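Local coordinates for protein translation initiation factor eIF-2B (Pyrococcus horikoshii, PDB 1VB5) that probably takes part, as a regulatory subunit of archaeal initiation factor 2B, in exchanging GDP for GTP on initiation factor 2, at residues L173-A178 against A204-E209; R11-E16 against A25-E30. All coordinates share one frame; numbering follows the deposited sequence.

Overall arrangement
From the N terminus, contact 2 comes first: helix 4-14 runs out, a short connection turns the chain, and helix 21-38 returns, so 11-16 and 25-30 close a tight helical hairpin. The chain then passes through the remaining N-terminal helices, including the long helix 78-106, into the mainly parallel sheet. There contact 1 joins helix 171-175 to helix 200-209, closing a 25-residue excursion that includes strands 180-183, 187-188 and 194-197. The two closures follow in series, neither nested nor crossed. Contacts 1 and 2 lie on opposite sides of the chain's centre, their centres about 34 Å apart and their nearest atoms about 23 Å apart, and tie separate parts of the fold.

Contact 1: residues L173-A178 against A204-E209; sequences LFCREA and ALACHE
Each sulfur of the Cys175–Cys207 disulfide stands anti to its own carbonyl carbon and beside the backbone N, with chi1 -93° at Cys175 and -78° at Cys207; the Cys175 value is off the usual staggered position. SG of Cys175 and SG of Cys207 are bonded at 2.1 Å, and the C-S-S-C torsion of -93° makes this a left-handed bridge close to the relaxed right-angle twist. The bond draws the CA atoms of Cys175 and Cys207 to 5.4 Å. The bond from CA to CB of Cys175 points toward helix 200-209, and its SG also rests 3.8 Å from Ala206 CB, so the sulfur is covered on that side by a methyl group. Phe174 O accepts the backbone N-H of both Glu177 (2.9 Å from N to O) and Ala178, so the chain keeps a helix-like turn around Cys175. Both cysteines also touch Ile212, in the loop leading to strand 214-217, and Phe174 packs on Ile114, Ile166 and Glu164 of the sheet. Nearby, Leu173 meets Phe251 of the second subunit. In this Rossmann-like fold the bridge thus joins the helices preceding the neighbouring parallel strands 180-183 and 214-217. Being covalent and buried among apolar groups, the link limits how far these two helices can part, which is consistent with the stability needed by a hyperthermophile's protein.

Contact 2: residues R11-E16 against A25-E30; sequences REMKRE and AKKGAE
The Glu12 carboxylate turns one face to the ammonium of Lys27, whose NZ sits above the carboxylate plane and 3.1 Å from Glu12 OE2; the salt bridge therefore contains only a weak hydrogen bond. Within 11-16, Glu12 CA covers one face of the Arg15 guanidinium, over its centre and 4.1 Å from the plane. The setting is an antiparallel helical hairpin, with helix 4-14 packed against helix 21-38. Glu12 reaches across with CG anti to the backbone N (chi1 -172°) and the rest of its chain extended, while Lys27 bends at chi2 and chi3 (-64° and -65°), so that the two side chains meet at about a right angle. Lys27 NZ also has a weaker, longer link to Glu30 OE1 at 3.5 Å, completing a three-residue network in which one lysine probably offsets the mutual repulsion of two glutamates. With an alanine in place of Glu12, Lys27 would probably lose its closer carboxylate and be left with the long, weak link to Glu30, its ammonium freer to turn. Beneath these charges Met13 slides past Lys27 in the opposite direction and also packs on Leu24. Trp23 adds its side chain against Glu12, and helix 78-106 covers Ala25 and Ala29 with Met92 and Leu89. Met13 SD lies 3.7 Å from Gly28 N, while Met13 CG presses on Lys27 CB at 3.4 Å, tighter than ordinary carbon contact.

Contact 1: residues L173-A178 against A204-E209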
loop_
_atom_site.group_PDB
_atom_site.type_symbol
_atom_site.label_atom_id
_atom_site.label_comp_id
_atom_site.label_asym_id
_atom_site.label_seq_id
_atom_site.Cartn_x
_atom_site.Cartn_y
_atom_site.Cartn_z
ATOM N N LEU B 173 -1.915 -8.454 -4.472
ATOM C CA LEU B 173 -2.761 -9.641 -4.466
ATOM C C LEU B 173 -3.841 -9.541 -5.535
ATOM O O LEU B 173 -4.265 -10.548 -6.094
ATOM C CB LEU B 173 -3.435 -9.814 -3.106
ATOM C CG LEU B 173 -2.552 -10.290 -1.957
ATOM C CD1 LEU B 173 -3.226 -9.946 -0.634
ATOM C CD2 LEU B 173 -2.303 -11.799 -2.092
ATOM N N PHE B 174 -4.292 -8.326 -5.818
ATOM C CA PHE B 174 -5.335 -8.173 -6.817
ATOM C C PHE B 174 -4.964 -7.835 -8.273
ATOM O O PHE B 174 -5.829 -7.993 -9.131
ATOM C CB PHE B 174 -6.403 -7.196 -6.308
ATOM C CG PHE B 174 -7.236 -7.747 -5.179
ATOM C CD1 PHE B 174 -6.780 -7.696 -3.864
ATOM C CD2 PHE B 174 -8.467 -8.345 -5.437
ATOM C CE1 PHE B 174 -7.538 -8.232 -2.817
ATOM C CE2 PHE B 174 -9.237 -8.887 -4.398
ATOM C CZ PHE B 174 -8.770 -8.829 -3.085
ATOM N N CYS B 175 -3.739 -7.377 -8.584
ATOM C CA CYS B 175 -3.423 -7.110 -10.008
ATOM C C CYS B 175 -3.722 -8.468 -10.652
ATOM O O CYS B 175 -4.293 -8.543 -11.740
ATOM C CB CYS B 175 -1.930 -6.729 -10.299
ATOM S SG CYS B 175 -1.385 -4.959 -10.343
ATOM N N ARG B 176 -3.354 -9.530 -9.937
ATOM C CA ARG B 176 -3.567 -10.911 -10.368
ATOM C C ARG B 176 -4.960 -11.179 -10.939
ATOM O O ARG B 176 -5.097 -11.855 -11.957
ATOM C CB ARG B 176 -3.324 -11.863 -9.188
ATOM C CG ARG B 176 -1.870 -12.291 -9.021
ATOM C CD ARG B 176 -1.543 -12.744 -7.601
ATOM N NE ARG B 176 -2.558 -13.625 -7.030
ATOM C CZ ARG B 176 -2.408 -14.300 -5.891
ATOM N NH1 ARG B 176 -1.281 -14.204 -5.199
ATOM N NH2 ARG B 176 -3.390 -15.069 -5.440
ATOM N N GLU B 177 -5.987 -10.655 -10.278
ATOM C CA GLU B 177 -7.365 -10.851 -10.712
ATOM C C GLU B 177 -7.755 -9.895 -11.840
ATOM O O GLU B 177 -8.646 -10.186 -12.631
ATOM C CB GLU B 177 -8.315 -10.637 -9.527
ATOM C CG GLU B 177 -7.877 -11.321 -8.241
ATOM C CD GLU B 177 -7.970 -12.836 -8.308
ATOM O OE1 GLU B 177 -7.452 -13.502 -7.383
ATOM O OE2 GLU B 177 -8.568 -13.360 -9.276
ATOM N N ALA B 178 -7.088 -8.749 -11.903
ATOM C CA ALA B 178 -7.391 -7.745 -12.916
ATOM C C ALA B 178 -6.958 -8.177 -14.302
ATOM O O ALA B 178 -6.087 -9.032 -14.445
ATOM C CB ALA B 178 -6.718 -6.426 -12.557
ATOM N N ALA B 204 2.058 -0.383 -10.468
ATOM C CA ALA B 204 2.719 -0.551 -11.759
ATOM C C ALA B 204 3.677 -1.740 -11.728
ATOM O O ALA B 204 3.717 -2.535 -12.666
ATOM C CB ALA B 204 3.471 0.730 -12.138
ATOM N N LEU B 205 4.441 -1.871 -10.650
ATOM C CA LEU B 205 5.389 -2.981 -10.546
ATOM C C LEU B 205 4.684 -4.328 -10.501
ATOM O O LEU B 205 5.076 -5.258 -11.198
ATOM C CB LEU B 205 6.271 -2.825 -9.299
ATOM C CG LEU B 205 7.240 -1.634 -9.283
ATOM C CD1 LEU B 205 7.970 -1.574 -7.936
ATOM C CD2 LEU B 205 8.239 -1.772 -10.424
ATOM N N ALA B 206 3.636 -4.430 -9.690
ATOM C CA ALA B 206 2.904 -5.689 -9.552
ATOM C C ALA B 206 2.213 -6.113 -10.839
ATOM O O ALA B 206 2.212 -7.290 -11.210
ATOM C CB ALA B 206 1.871 -5.570 -8.431
ATOM N N CYS B 207 1.605 -5.153 -11.519
ATOM C CA CYS B 207 0.910 -5.468 -12.751
ATOM C C CYS B 207 1.895 -5.886 -13.862
ATOM O O CYS B 207 1.574 -6.731 -14.701
ATOM C CB CYS B 207 0.036 -4.270 -13.146
ATOM S SG CYS B 207 -1.550 -4.105 -12.227
ATOM N N HIS B 208 3.099 -5.322 -13.863
ATOM C CA HIS B 208 4.097 -5.701 -14.867
ATOM C C HIS B 208 4.549 -7.143 -14.607
ATOM O O HIS B 208 4.739 -7.936 -15.530
ATOM C CB HIS B 208 5.316 -4.778 -14.794
ATOM C CG HIS B 208 6.495 -5.266 -15.583
ATOM N ND1 HIS B 208 6.573 -5.157 -16.957
ATOM C CD2 HIS B 208 7.642 -5.873 -15.190
ATOM C CE1 HIS B 208 7.715 -5.673 -17.375
ATOM N NE2 HIS B 208 8.382 -6.115 -16.323
ATOM N N GLU B 209 4.712 -7.473 -13.333
ATOM C CA GLU B 209 5.145 -8.805 -12.934
ATOM C C GLU B 209 4.109 -9.853 -13.317
ATOM O O GLU B 209 4.452 -10.977 -13.681
ATOM C CB GLU B 209 5.382 -8.833 -11.423
ATOM C CG GLU B 209 6.517 -9.719 -10.996
ATOM C CD GLU B 209 7.802 -9.428 -11.751
ATOM O OE1 GLU B 209 8.205 -8.247 -11.840
ATOM O OE2 GLU B 209 8.417 -10.390 -12.252
#

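Contact 2: residues R11-E16 against A25-E30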
loop_
_atom_site.group_PDB
_atom_site.type_symbol
_atom_site.label_atom_id
_atom_site.label_comp_id
_atom_site.label_asym_id
_atom_site.label_seq_id
_atom_site.Cartn_x
_atom_site.Cartn_y
_atom_site.Cartn_z
ATOM N N ARG B 11 -6.940 29.216 -0.570
ATOM C CA ARG B 11 -7.044 28.413 0.645
ATOM C C ARG B 11 -7.916 27.191 0.378
ATOM O O ARG B 11 -7.556 26.070 0.737
ATOM C CB ARG B 11 -7.667 29.223 1.789
ATOM C CG ARG B 11 -6.898 30.469 2.189
ATOM C CD ARG B 11 -7.467 31.080 3.468
ATOM N NE ARG B 11 -6.807 32.339 3.811
ATOM C CZ ARG B 11 -7.204 33.538 3.393
ATOM N NH1 ARG B 11 -8.272 33.659 2.615
ATOM N NH2 ARG B 11 -6.522 34.621 3.746
ATOM N N GLU B 12 -9.066 27.415 -0.252
ATOM C CA GLU B 12 -9.990 26.329 -0.556
ATOM C C GLU B 12 -9.309 25.220 -1.360
ATOM O O GLU B 12 -9.579 24.034 -1.157
ATOM C CB GLU B 12 -11.197 26.870 -1.321
ATOM C CG GLU B 12 -12.306 25.849 -1.526
ATOM C CD GLU B 12 -13.569 26.467 -2.106
ATOM O OE1 GLU B 12 -14.558 25.723 -2.298
ATOM O OE2 GLU B 12 -13.573 27.693 -2.368
ATOM N N MET B 13 -8.422 25.607 -2.270
ATOM C CA MET B 13 -7.710 24.633 -3.088
ATOM C C MET B 13 -6.695 23.893 -2.223
ATOM O O MET B 13 -6.528 22.678 -2.336
ATOM C CB MET B 13 -6.974 25.329 -4.238
ATOM C CG MET B 13 -7.863 26.173 -5.146
ATOM S SD MET B 13 -6.969 26.852 -6.564
ATOM C CE MET B 13 -5.843 27.926 -5.759
ATOM N N LYS B 14 -6.036 24.644 -1.347
ATOM C CA LYS B 14 -5.011 24.103 -0.471
ATOM C C LYS B 14 -5.492 23.032 0.512
ATOM O O LYS B 14 -4.756 22.088 0.802
ATOM C CB LYS B 14 -4.344 25.247 0.295
ATOM C CG LYS B 14 -2.970 24.909 0.834
ATOM C CD LYS B 14 -1.992 24.648 -0.304
ATOM C CE LYS B 14 -0.612 24.265 0.218
ATOM N NZ LYS B 14 0.342 23.966 -0.891
ATOM N N ARG B 15 -6.715 23.166 1.021
ATOM C CA ARG B 15 -7.226 22.185 1.974
ATOM C C ARG B 15 -8.097 21.089 1.361
ATOM O O ARG B 15 -8.750 20.333 2.079
ATOM C CB ARG B 15 -7.986 22.879 3.113
ATOM C CG ARG B 15 -9.198 23.699 2.699
ATOM C CD ARG B 15 -9.985 24.140 3.935
ATOM N NE ARG B 15 -11.181 24.915 3.603
ATOM C CZ ARG B 15 -11.200 26.230 3.404
ATOM N NH1 ARG B 15 -10.083 26.944 3.506
ATOM N NH2 ARG B 15 -12.340 26.834 3.095
ATOM N N GLU B 16 -8.099 21.000 0.036
ATOM C CA GLU B 16 -8.869 19.972 -0.659
ATOM C C GLU B 16 -8.031 18.695 -0.712
ATOM O O GLU B 16 -6.832 18.755 -0.992
ATOM C CB GLU B 16 -9.192 20.426 -2.085
ATOM C CG GLU B 16 -9.838 19.361 -2.961
ATOM C CD GLU B 16 -11.204 18.928 -2.457
ATOM O OE1 GLU B 16 -12.066 19.804 -2.234
ATOM O OE2 GLU B 16 -11.420 17.709 -2.290
ATOM N N ALA B 25 -7.734 22.521 -10.975
ATOM C CA ALA B 25 -7.560 23.306 -12.186
ATOM C C ALA B 25 -8.729 24.277 -12.336
ATOM O O ALA B 25 -8.535 25.444 -12.675
ATOM C CB ALA B 25 -7.476 22.385 -13.398
ATOM N N LYS B 26 -9.939 23.791 -12.071
ATOM C CA LYS B 26 -11.130 24.625 -12.172
ATOM C C LYS B 26 -11.079 25.777 -11.176
ATOM O O LYS B 26 -11.373 26.918 -11.527
ATOM C CB LYS B 26 -12.390 23.796 -11.932
ATOM C CG LYS B 26 -12.651 22.763 -13.006
ATOM C CD LYS B 26 -13.973 22.051 -12.788
ATOM C CE LYS B 26 -14.184 20.973 -13.840
ATOM N NZ LYS B 26 -15.473 20.254 -13.645
ATOM N N LYS B 27 -10.705 25.478 -9.936
ATOM C CA LYS B 27 -10.614 26.505 -8.904
ATOM C C LYS B 27 -9.539 27.520 -9.281
ATOM O O LYS B 27 -9.680 28.714 -9.015
ATOM C CB LYS B 27 -10.276 25.873 -7.550
ATOM C CG LYS B 27 -11.279 24.827 -7.075
ATOM C CD LYS B 27 -12.657 25.425 -6.826
ATOM C CE LYS B 27 -12.639 26.420 -5.674
ATOM N NZ LYS B 27 -14.008 26.923 -5.356
ATOM N N GLY B 28 -8.463 27.037 -9.896
ATOM C CA GLY B 28 -7.390 27.922 -10.311
ATOM C C GLY B 28 -7.905 28.913 -11.340
ATOM O O GLY B 28 -7.584 30.103 -11.291
ATOM N N ALA B 29 -8.712 28.416 -12.274
ATOM C CA ALA B 29 -9.291 29.258 -13.313
ATOM C C ALA B 29 -10.246 30.254 -12.659
ATOM O O ALA B 29 -10.309 31.419 -13.056
ATOM C CB ALA B 29 -10.035 28.404 -14.332
ATOM N N GLU B 30 -10.984 29.785 -11.655
ATOM C CA GLU B 30 -11.923 30.631 -10.928
ATOM C C GLU B 30 -11.172 31.772 -10.255
ATOM O O GLU B 30 -11.696 32.876 -10.120
ATOM C CB GLU B 30 -12.665 29.826 -9.860
ATOM C CG GLU B 30 -13.793 28.955 -10.386
ATOM C CD GLU B 30 -14.448 28.129 -9.286
ATOM O OE1 GLU B 30 -14.810 28.709 -8.234
ATOM O OE2 GLU B 30 -14.603 26.901 -9.475
#